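Local atomic coordinates of anaphase-promoting complex subunit cut9 (Schizosaccharomyces pombe, PDB entry 2XPI), a protein that serves as a tetratricopeptide-repeat subunit of the anaphase-promoting complex, the ubiquitin ligase that controls progression through mitosis and the G1 phase of the cell cycle. Residues Q98-A103 against A124-C129; E250-V255 against T282-E287; H497-L502 against H524-L529; E575-S580 against M585-L590. One frame throughout, in Å; residues are numbered along the deposited sequence.

Contact 1 (Q98-A103 against A124-C129); sequences QQYKCA and AQVYCC
The phenol ring of Tyr100 is covered on one face by Cys129, whose CB lies 3.9 Å from the ring centroid and 28° off the normal, a CH-pi contact. The carbon sits nearer the hydroxyl end, 3.5 Å from Tyr100 CZ. Cys129 SG leans off to the side, 4.9 Å from the same centroid at an oblique angle, a sulfur-aromatic contact. The opposite face is backed from its own segment by Gln98 CA. Val126 CG1 also approaches the ring obliquely, but lies nearer the backbone, 3.7 Å from Tyr100 O. Its other methyl, CG2, meets Ala103 CB at 3.7 Å. CG1 of Val126 stands anti to the backbone N (chi1 178°), which spreads both methyls toward 98-103, one against the start of helix 100-114 and the other one turn further on. The contact is chiefly apolar and aromatic. It joins the second helix of TPR 1 to the first of TPR 2, and the outer side of 98-103 meets the second copy of the protein: Gln99 NE2 hydrogen-bonds Ser201 OG of that second subunit, consistent with dimerization through TPR 1-7. Helix 83-96 closes the group, with Ala94 against Ala103 and Leu95 against Cys129.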
# COMPACT_ATOMS: atom_id res chain seq x y z
N GLN A 98 11.98 3.21 8.01
CA GLN A 98 10.57 3.38 7.67
C GLN A 98 9.89 4.36 8.59
O GLN A 98 8.71 4.23 8.90
CB GLN A 98 9.83 2.04 7.69
CG GLN A 98 10.51 1.00 6.83
CD GLN A 98 9.83 -0.35 6.91
OE1 GLN A 98 8.89 -0.63 6.15
NE2 GLN A 98 10.30 -1.19 7.82
N GLN A 99 10.67 5.33 9.04
CA GLN A 99 10.13 6.47 9.75
C GLN A 99 10.05 7.57 8.71
O GLN A 99 10.97 8.35 8.52
CB GLN A 99 11.04 6.82 10.90
CG GLN A 99 10.98 5.74 11.98
CD GLN A 99 11.99 5.94 13.11
OE1 GLN A 99 12.50 7.04 13.34
NE2 GLN A 99 12.28 4.86 13.82
N TYR A 100 8.92 7.60 8.00
CA TYR A 100 8.78 8.40 6.79
C TYR A 100 8.41 9.87 7.03
O TYR A 100 8.74 10.74 6.21
CB TYR A 100 7.76 7.75 5.84
CG TYR A 100 8.21 6.40 5.36
CD1 TYR A 100 9.48 6.23 4.84
CD2 TYR A 100 7.37 5.29 5.43
CE1 TYR A 100 9.91 5.00 4.40
CE2 TYR A 100 7.79 4.04 4.98
CZ TYR A 100 9.07 3.91 4.46
OH TYR A 100 9.54 2.69 4.02
N LYS A 101 7.72 10.14 8.13
CA LYS A 101 7.41 11.52 8.45
C LYS A 101 8.72 12.25 8.71
O LYS A 101 8.92 13.39 8.29
CB LYS A 101 6.49 11.61 9.67
CG LYS A 101 5.03 11.33 9.37
CD LYS A 101 4.28 12.63 9.20
CE LYS A 101 2.82 12.40 8.89
NZ LYS A 101 2.66 11.77 7.55
N CYS A 102 9.65 11.54 9.35
CA CYS A 102 10.95 12.06 9.69
C CYS A 102 11.86 12.25 8.49
O CYS A 102 12.54 13.26 8.37
CB CYS A 102 11.61 11.17 10.73
SG CYS A 102 13.35 11.56 11.02
N ALA A 103 11.91 11.26 7.61
CA ALA A 103 12.74 11.34 6.41
C ALA A 103 12.28 12.42 5.43
O ALA A 103 13.09 13.06 4.76
CB ALA A 103 12.79 9.96 5.71
N ALA A 124 12.34 12.37 -3.09
CA ALA A 124 11.38 11.68 -3.95
C ALA A 124 11.18 10.22 -3.52
O ALA A 124 10.05 9.73 -3.53
CB ALA A 124 11.85 11.75 -5.40
N GLN A 125 12.26 9.55 -3.13
CA GLN A 125 12.22 8.17 -2.66
C GLN A 125 11.26 8.00 -1.51
O GLN A 125 10.47 7.05 -1.46
CB GLN A 125 13.59 7.73 -2.18
CG GLN A 125 14.41 6.99 -3.20
CD GLN A 125 13.90 5.60 -3.39
OE1 GLN A 125 14.50 4.63 -2.92
NE2 GLN A 125 12.77 5.48 -4.06
N VAL A 126 11.36 8.93 -0.56
CA VAL A 126 10.52 8.89 0.62
C VAL A 126 9.05 8.94 0.19
O VAL A 126 8.22 8.13 0.64
CB VAL A 126 10.88 10.06 1.62
CG1 VAL A 126 9.96 10.05 2.82
CG2 VAL A 126 12.35 9.97 2.06
N TYR A 127 8.73 9.86 -0.70
CA TYR A 127 7.35 9.98 -1.16
C TYR A 127 6.86 8.68 -1.80
O TYR A 127 5.70 8.33 -1.65
CB TYR A 127 7.18 11.12 -2.16
CG TYR A 127 7.45 12.49 -1.58
CD1 TYR A 127 7.46 12.69 -0.20
CD2 TYR A 127 7.68 13.58 -2.41
CE1 TYR A 127 7.71 13.95 0.34
CE2 TYR A 127 7.93 14.83 -1.88
CZ TYR A 127 7.94 15.01 -0.50
OH TYR A 127 8.17 16.25 0.02
N CYS A 128 7.74 7.99 -2.51
CA CYS A 128 7.36 6.73 -3.15
C CYS A 128 7.06 5.64 -2.15
O CYS A 128 6.20 4.79 -2.39
CB CYS A 128 8.46 6.22 -4.08
SG CYS A 128 8.47 7.03 -5.66
N CYS A 129 7.79 5.65 -1.04
CA CYS A 129 7.55 4.69 0.03
C CYS A 129 6.22 4.93 0.70
O CYS A 129 5.67 4.06 1.35
CB CYS A 129 8.68 4.73 1.06
SG CYS A 129 10.25 4.20 0.37

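Contact 2 (E250-V255 against T282-E287); sequences EEWDLV and TSHEDE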
# COMPACT_ATOMS: atom_id res chain seq x y z
N GLU A 250 15.28 -19.70 -26.70
CA GLU A 250 15.59 -18.30 -26.50
C GLU A 250 16.13 -18.01 -25.08
O GLU A 250 17.06 -17.22 -24.93
CB GLU A 250 14.35 -17.45 -26.72
CG GLU A 250 13.86 -17.35 -28.14
CD GLU A 250 12.53 -16.62 -28.23
OE1 GLU A 250 11.62 -16.92 -27.42
OE2 GLU A 250 12.38 -15.73 -29.10
N GLU A 251 15.55 -18.65 -24.07
CA GLU A 251 15.94 -18.45 -22.68
C GLU A 251 17.36 -18.93 -22.40
O GLU A 251 18.13 -18.24 -21.73
CB GLU A 251 14.96 -19.15 -21.73
CG GLU A 251 13.72 -18.32 -21.38
CD GLU A 251 12.57 -19.16 -20.79
OE1 GLU A 251 12.77 -20.39 -20.58
OE2 GLU A 251 11.47 -18.59 -20.54
N TRP A 252 17.72 -20.10 -22.91
CA TRP A 252 19.08 -20.60 -22.77
C TRP A 252 20.08 -19.76 -23.54
O TRP A 252 21.16 -19.45 -23.04
CB TRP A 252 19.17 -22.07 -23.19
CG TRP A 252 18.73 -22.99 -22.10
CD1 TRP A 252 17.48 -23.52 -21.92
CD2 TRP A 252 19.54 -23.46 -21.01
NE1 TRP A 252 17.46 -24.30 -20.79
CE2 TRP A 252 18.71 -24.29 -20.21
CE3 TRP A 252 20.87 -23.27 -20.63
CZ2 TRP A 252 19.19 -24.92 -19.06
CZ3 TRP A 252 21.33 -23.90 -19.50
CH2 TRP A 252 20.50 -24.72 -18.73
N ASP A 253 19.75 -19.38 -24.77
CA ASP A 253 20.66 -18.53 -25.52
C ASP A 253 20.83 -17.17 -24.84
O ASP A 253 21.88 -16.53 -24.96
CB ASP A 253 20.17 -18.35 -26.97
CG ASP A 253 20.82 -17.15 -27.66
OD1 ASP A 253 20.34 -16.00 -27.43
OD2 ASP A 253 21.78 -17.34 -28.45
N LEU A 254 19.81 -16.73 -24.13
CA LEU A 254 19.91 -15.46 -23.45
C LEU A 254 20.93 -15.59 -22.33
O LEU A 254 21.91 -14.86 -22.33
CB LEU A 254 18.56 -14.99 -22.91
CG LEU A 254 18.56 -13.69 -22.11
CD1 LEU A 254 19.07 -12.49 -22.90
CD2 LEU A 254 17.18 -13.40 -21.60
N VAL A 255 20.74 -16.52 -21.40
CA VAL A 255 21.64 -16.57 -20.24
C VAL A 255 23.05 -16.98 -20.62
O VAL A 255 24.02 -16.58 -19.96
CB VAL A 255 21.12 -17.41 -19.04
CG1 VAL A 255 19.63 -17.63 -19.12
CG2 VAL A 255 21.89 -18.70 -18.90
N THR A 282 14.80 -29.86 -19.41
CA THR A 282 15.02 -30.99 -20.32
C THR A 282 16.04 -30.77 -21.45
O THR A 282 16.79 -31.69 -21.80
CB THR A 282 13.68 -31.55 -20.92
OG1 THR A 282 13.23 -30.73 -22.01
CG2 THR A 282 12.60 -31.65 -19.85
N SER A 283 16.08 -29.57 -22.02
CA SER A 283 16.81 -29.34 -23.27
C SER A 283 18.34 -29.30 -23.14
O SER A 283 19.05 -29.68 -24.06
CB SER A 283 16.31 -28.08 -23.97
OG SER A 283 16.14 -27.00 -23.07
N HIS A 284 18.82 -28.83 -22.00
CA HIS A 284 20.25 -28.67 -21.78
C HIS A 284 20.64 -29.38 -20.49
O HIS A 284 21.21 -28.78 -19.58
CB HIS A 284 20.60 -27.19 -21.67
CG HIS A 284 20.35 -26.43 -22.93
ND1 HIS A 284 21.36 -25.86 -23.67
CD2 HIS A 284 19.20 -26.15 -23.58
CE1 HIS A 284 20.84 -25.25 -24.72
NE2 HIS A 284 19.53 -25.42 -24.69
N GLU A 285 20.32 -30.67 -20.44
CA GLU A 285 20.51 -31.50 -19.26
C GLU A 285 21.92 -31.42 -18.67
O GLU A 285 22.12 -31.64 -17.47
CB GLU A 285 20.17 -32.95 -19.62
CG GLU A 285 19.66 -33.77 -18.46
CD GLU A 285 18.49 -34.65 -18.86
OE1 GLU A 285 17.60 -34.14 -19.59
OE2 GLU A 285 18.47 -35.83 -18.45
N ASP A 286 22.87 -31.10 -19.53
CA ASP A 286 24.29 -31.16 -19.24
C ASP A 286 24.83 -29.89 -18.55
O ASP A 286 25.41 -29.95 -17.46
CB ASP A 286 25.01 -31.39 -20.56
CG ASP A 286 24.06 -31.20 -21.76
OD1 ASP A 286 23.30 -32.15 -22.08
OD2 ASP A 286 24.07 -30.10 -22.35
N GLU A 287 24.64 -28.74 -19.20
CA GLU A 287 25.01 -27.46 -18.61
C GLU A 287 24.34 -27.36 -17.26
O GLU A 287 24.89 -26.81 -16.31
CB GLU A 287 24.55 -26.30 -19.49
CG GLU A 287 25.32 -26.14 -20.79
CD GLU A 287 24.56 -26.66 -21.99
OE1 GLU A 287 23.75 -27.60 -21.83
OE2 GLU A 287 24.78 -26.14 -23.11
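Trp252 and His284 form an offset stack: the five-membered ring of the indole and the imidazole lie 3.9 Å apart, centroid to centroid, with planes only 10° from parallel. The nearest atoms are Trp252 CG and His284 CD2, at 3.5 Å. The two side chains run past each other in opposite directions, so each CB ends up over the partner's ring. This gives a pair of CH-pi contacts: His284 CB stands 3.6 Å from the centroid of the indole six-membered ring, only 7° off its normal, and Trp252 CB is 4.0 Å from the imidazole centroid. With CG beside the backbone N (chi1 -64°), the His284 ring is directed at the indole.

Apolar contact beyond the stack is slight, with Glu287 CB 4.0 Å from Trp252 CZ3. The polar links are weak. His284 ND1 makes a weak, nearly straight bond to Glu287 OE2 (3.5 Å), the carboxylate lying at the imidazole edge, and Trp252 NE1 gives a weak hydrogen bond to Asn280 O just ahead of 282-287. Met276 and Leu279 also pack on Trp252, so the tryptophan ties helix 248-257 of TPR 5 to TPR 6.

Cutting Trp252 back to alanine is likely to leave the imidazole without its flat partner, open a gap beside Met276 and make His284 freer to turn. The carboxylate of Glu287 at the imidazole edge and the indole face may modestly favour the protonated form of His284, though the bond is long.

Contact 3 (H497-L502 against H524-L529); sequences HFQNAL and HAYRKL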
# COMPACT_ATOMS: atom_id res chain seq x y z
N HIS A 497 4.93 -50.29 -27.77
CA HIS A 497 4.70 -49.07 -27.03
C HIS A 497 4.11 -49.34 -25.66
O HIS A 497 4.62 -48.85 -24.65
CB HIS A 497 3.85 -48.10 -27.84
CG HIS A 497 4.63 -47.34 -28.86
ND1 HIS A 497 4.11 -46.96 -30.08
CD2 HIS A 497 5.91 -46.88 -28.84
CE1 HIS A 497 5.03 -46.31 -30.76
NE2 HIS A 497 6.13 -46.24 -30.03
N PHE A 498 3.03 -50.12 -25.60
CA PHE A 498 2.48 -50.53 -24.31
C PHE A 498 3.48 -51.21 -23.39
O PHE A 498 3.52 -50.93 -22.19
CB PHE A 498 1.27 -51.42 -24.50
CG PHE A 498 0.17 -50.77 -25.25
CD1 PHE A 498 -0.15 -49.45 -25.01
CD2 PHE A 498 -0.54 -51.47 -26.20
CE1 PHE A 498 -1.16 -48.85 -25.69
CE2 PHE A 498 -1.55 -50.86 -26.89
CZ PHE A 498 -1.86 -49.55 -26.63
N GLN A 499 4.29 -52.11 -23.94
CA GLN A 499 5.26 -52.82 -23.12
C GLN A 499 6.30 -51.87 -22.54
O GLN A 499 6.83 -52.09 -21.45
CB GLN A 499 5.95 -53.95 -23.90
CG GLN A 499 5.17 -55.25 -23.91
CD GLN A 499 5.69 -56.24 -24.95
OE1 GLN A 499 5.27 -57.41 -24.98
NE2 GLN A 499 6.61 -55.79 -25.82
N ASN A 500 6.58 -50.79 -23.25
CA ASN A 500 7.55 -49.82 -22.78
C ASN A 500 7.00 -48.81 -21.79
O ASN A 500 7.74 -48.34 -20.92
CB ASN A 500 8.23 -49.12 -23.95
CG ASN A 500 9.64 -49.60 -24.14
OD1 ASN A 500 9.90 -50.56 -24.87
ND2 ASN A 500 10.57 -48.97 -23.44
N ALA A 501 5.72 -48.48 -21.90
CA ALA A 501 5.06 -47.70 -20.87
C ALA A 501 5.20 -48.46 -19.56
O ALA A 501 5.70 -47.93 -18.58
CB ALA A 501 3.59 -47.51 -21.21
N LEU A 502 4.75 -49.72 -19.57
CA LEU A 502 4.85 -50.61 -18.40
C LEU A 502 6.25 -50.70 -17.81
O LEU A 502 6.42 -50.62 -16.59
CB LEU A 502 4.36 -52.01 -18.75
CG LEU A 502 2.85 -52.25 -18.65
CD1 LEU A 502 2.08 -51.01 -18.15
CD2 LEU A 502 2.27 -52.78 -19.98
N HIS A 524 -5.59 -55.85 -25.45
CA HIS A 524 -6.39 -55.62 -26.66
C HIS A 524 -5.54 -55.74 -27.92
O HIS A 524 -6.01 -56.21 -28.95
CB HIS A 524 -7.08 -54.26 -26.63
CG HIS A 524 -8.38 -54.25 -25.89
ND1 HIS A 524 -8.56 -53.58 -24.70
CD2 HIS A 524 -9.56 -54.84 -26.17
CE1 HIS A 524 -9.80 -53.75 -24.28
NE2 HIS A 524 -10.43 -54.51 -25.16
N ALA A 525 -4.29 -55.31 -27.85
CA ALA A 525 -3.37 -55.51 -28.96
C ALA A 525 -3.17 -57.00 -29.19
O ALA A 525 -3.10 -57.45 -30.32
CB ALA A 525 -2.04 -54.83 -28.67
N TYR A 526 -3.10 -57.77 -28.12
CA TYR A 526 -2.85 -59.20 -28.19
C TYR A 526 -4.01 -59.99 -28.78
O TYR A 526 -3.78 -60.94 -29.54
CB TYR A 526 -2.52 -59.77 -26.81
CG TYR A 526 -1.11 -59.56 -26.30
CD1 TYR A 526 -0.86 -59.42 -24.94
CD2 TYR A 526 -0.01 -59.52 -27.17
CE1 TYR A 526 0.41 -59.25 -24.44
CE2 TYR A 526 1.28 -59.36 -26.68
CZ TYR A 526 1.48 -59.21 -25.30
OH TYR A 526 2.75 -59.03 -24.77
N ARG A 527 -5.25 -59.65 -28.44
CA ARG A 527 -6.36 -60.39 -29.04
C ARG A 527 -6.45 -60.09 -30.53
O ARG A 527 -6.91 -60.92 -31.31
CB ARG A 527 -7.69 -60.10 -28.36
CG ARG A 527 -7.95 -58.66 -28.10
CD ARG A 527 -9.34 -58.45 -27.54
NE ARG A 527 -10.32 -58.33 -28.61
CZ ARG A 527 -10.60 -57.19 -29.23
NH1 ARG A 527 -9.97 -56.07 -28.89
NH2 ARG A 527 -11.50 -57.18 -30.21
N LYS A 528 -6.01 -58.90 -30.91
CA LYS A 528 -5.98 -58.51 -32.32
C LYS A 528 -5.01 -59.40 -33.08
O LYS A 528 -5.31 -59.83 -34.18
CB LYS A 528 -5.55 -57.06 -32.47
CG LYS A 528 -6.64 -56.07 -32.14
CD LYS A 528 -7.64 -55.96 -33.27
CE LYS A 528 -9.03 -55.94 -32.69
NZ LYS A 528 -9.11 -57.04 -31.67
N LEU A 529 -3.85 -59.67 -32.49
CA LEU A 529 -2.90 -60.58 -33.08
C LEU A 529 -3.28 -62.02 -32.76
O LEU A 529 -2.49 -62.93 -32.99
CB LEU A 529 -1.49 -60.30 -32.58
CG LEU A 529 -0.82 -59.06 -33.13
CD1 LEU A 529 0.60 -58.98 -32.61
CD2 LEU A 529 -0.84 -59.08 -34.64
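Tyr526 OH gives a hydrogen bond to Gln499 OE1 at 3.0 Å, the hydrogen bond that joins the two segments. The hydroxyl meets the carbonyl at a C=O...O angle of 142° and is tilted 25° from the carbonyl plane. The side chains meet at about a right angle, the amide plane turned 66° from the ring. Beside this bond Phe498 turns a ring edge to Ala525, with CE2 4.4 Å from Ala525 CB, a loose apolar touch.

Gln499 reaches its partner by a chain extended beyond CG, which leaves the helix flank and carries the amide across to the phenol. Swapping Gln499 for a leucine would probably leave the Tyr526 hydroxyl without its acceptor in this helix and the ring more able to swing. In the next shell Leu522 packs on both Phe498 and Gln499, and Ile495 supports Ala525 and Tyr526 from the other helix. Further out, and away from the partner segment, Arg527 forms a salt bridge with an acidic side chain on the chain of another protein, which Phe498 and His524 also meet through apolar groups.

The two segments lie on helix 491-507 of TPR 12 and helix 516-528 of TPR 13, so the contact joins one repeat to the next in the tetratricopeptide superhelix, and the neighbouring chain is consistent with the binding of hcn1 by TPR 8 and 10-13.

Contact 4 (E575-S580 against M585-L590); sequences ESLAIS and MASDLL
Ser576 OG, on a residue whose CB lies 4.2 Å from Ala586 CB, is held by two groups of helix 550-562: it hydrogen-bonds the backbone oxygen of Ala550 and the hydroxyl of Thr554. The buried hydroxyl is thus satisfied within the repeat, and only its carbon side meets 585-590. One residue back, Glu575 O accepts from both Ala578 N and Ile579 N, at the last turn of helix 566-579.

Leu577 carries the contact. With CG beside the backbone N (chi1 -64°), it reaches across to 585-590 and divides its two methyls. CD2 lies 3.6 Å from Ala586 CB and 3.7 Å from Ser587 OG. The latter oxygen has its hydrogen bond to Glu583 O, just ahead of helix 584-592, so the methyl only rests beside it. CD1 goes to Leu590, 3.7 Å from Leu590 CD2, the two side chains meeting at a slant.

The short connection after Ser580 turns the chain back, making a helical hairpin: the axes of 575-579 and 585-590 come within 9.7 Å at an angle of 153° between their directions. Helix 566-579 is the second helix of TPR 14, and 584-592 follows it as a short extra helix, much like the capping helix that often ends a tetratricopeptide array. The small Ala586 side chain is consistent with the close approach of the backbones, Leu577 CA and Ala586 CA being 6.6 Å apart. Leu573 carries the interface on along helix 566-579, touching Leu589 and Leu590. Met585 packs on the backbone of the chain of another protein, and Leu589 on one of its apolar side chains.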
# COMPACT_ATOMS: atom_id res chain seq x y z
N GLU A 575 -20.38 -60.66 -14.62
CA GLU A 575 -19.76 -59.55 -13.88
C GLU A 575 -20.00 -58.20 -14.55
O GLU A 575 -20.33 -57.22 -13.87
CB GLU A 575 -18.25 -59.78 -13.69
CG GLU A 575 -17.90 -60.76 -12.59
CD GLU A 575 -18.39 -60.30 -11.22
OE1 GLU A 575 -18.77 -61.18 -10.41
OE2 GLU A 575 -18.40 -59.07 -10.96
N SER A 576 -19.81 -58.13 -15.86
CA SER A 576 -20.05 -56.89 -16.60
C SER A 576 -21.46 -56.39 -16.35
O SER A 576 -21.66 -55.29 -15.85
CB SER A 576 -19.88 -57.11 -18.10
OG SER A 576 -18.53 -57.33 -18.45
N LEU A 577 -22.44 -57.23 -16.70
CA LEU A 577 -23.85 -56.89 -16.58
C LEU A 577 -24.27 -56.58 -15.15
O LEU A 577 -25.38 -56.10 -14.91
CB LEU A 577 -24.71 -58.02 -17.13
CG LEU A 577 -24.47 -58.22 -18.63
CD1 LEU A 577 -25.20 -59.45 -19.15
CD2 LEU A 577 -24.89 -56.97 -19.39
N ALA A 578 -23.39 -56.85 -14.20
CA ALA A 578 -23.66 -56.52 -12.81
C ALA A 578 -23.13 -55.12 -12.51
O ALA A 578 -23.76 -54.35 -11.79
CB ALA A 578 -23.06 -57.55 -11.88
N ILE A 579 -21.97 -54.79 -13.07
CA ILE A 579 -21.40 -53.46 -12.90
C ILE A 579 -22.19 -52.43 -13.71
O ILE A 579 -22.28 -51.26 -13.33
CB ILE A 579 -19.91 -53.42 -13.28
CG1 ILE A 579 -19.09 -54.26 -12.30
CG2 ILE A 579 -19.40 -51.99 -13.31
CD1 ILE A 579 -18.19 -55.29 -12.96
N SER A 580 -22.77 -52.87 -14.82
CA SER A 580 -23.64 -52.04 -15.64
C SER A 580 -24.58 -52.93 -16.45
O SER A 580 -24.23 -53.40 -17.53
CB SER A 580 -22.82 -51.17 -16.58
OG SER A 580 -22.16 -51.95 -17.56
N MET A 585 -23.54 -54.36 -25.60
CA MET A 585 -22.64 -55.32 -26.20
C MET A 585 -22.37 -56.50 -25.28
O MET A 585 -22.10 -57.60 -25.74
CB MET A 585 -21.32 -54.65 -26.54
CG MET A 585 -20.76 -53.85 -25.39
SD MET A 585 -19.22 -53.07 -25.86
CE MET A 585 -19.41 -53.16 -27.64
N ALA A 586 -22.44 -56.25 -23.98
CA ALA A 586 -22.25 -57.30 -22.99
C ALA A 586 -23.43 -58.25 -23.01
O ALA A 586 -23.28 -59.45 -22.77
CB ALA A 586 -22.07 -56.70 -21.61
N SER A 587 -24.61 -57.72 -23.29
CA SER A 587 -25.82 -58.53 -23.41
C SER A 587 -25.75 -59.43 -24.63
O SER A 587 -26.15 -60.60 -24.58
CB SER A 587 -27.07 -57.64 -23.47
OG SER A 587 -27.26 -56.95 -22.25
N ASP A 588 -25.22 -58.89 -25.72
CA ASP A 588 -25.10 -59.61 -26.98
C ASP A 588 -24.05 -60.71 -26.92
O ASP A 588 -24.27 -61.83 -27.39
CB ASP A 588 -24.77 -58.65 -28.13
CG ASP A 588 -26.01 -57.94 -28.65
OD1 ASP A 588 -27.12 -58.23 -28.16
OD2 ASP A 588 -25.86 -57.09 -29.56
N LEU A 589 -22.89 -60.39 -26.35
CA LEU A 589 -21.85 -61.38 -26.17
C LEU A 589 -22.36 -62.51 -25.28
O LEU A 589 -21.96 -63.66 -25.43
CB LEU A 589 -20.60 -60.74 -25.57
CG LEU A 589 -19.34 -60.54 -26.43
CD1 LEU A 589 -19.60 -60.76 -27.90
CD2 LEU A 589 -18.76 -59.15 -26.19
N LEU A 590 -23.26 -62.17 -24.36
CA LEU A 590 -23.90 -63.20 -23.54
C LEU A 590 -24.93 -63.96 -24.36
O LEU A 590 -25.08 -65.17 -24.22
CB LEU A 590 -24.58 -62.58 -22.32
CG LEU A 590 -25.17 -63.58 -21.31
CD1 LEU A 590 -24.08 -64.45 -20.69
CD2 LEU A 590 -25.95 -62.86 -20.22

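In the fold
The four contacts share no helix and follow one another along the superhelix, each partly buried. Contacts 1 and 3 are alike in place, joining the second helix of one repeat to the first of the next, yet contact 1 is chiefly apolar and aromatic and contact 3 turns on a hydrogen bond. Contact 2, about 16 Å from the chain centre, is the most central and relies on stacked aromatic rings, with no other chain of the assembly touching it. Contact 4 is the outermost, closing the C-terminal end by aliphatic packing. Contact 1 faces the second copy of the protein, whereas contacts 3 and 4, about 24 Å apart between centres, both adjoin the chain of another protein.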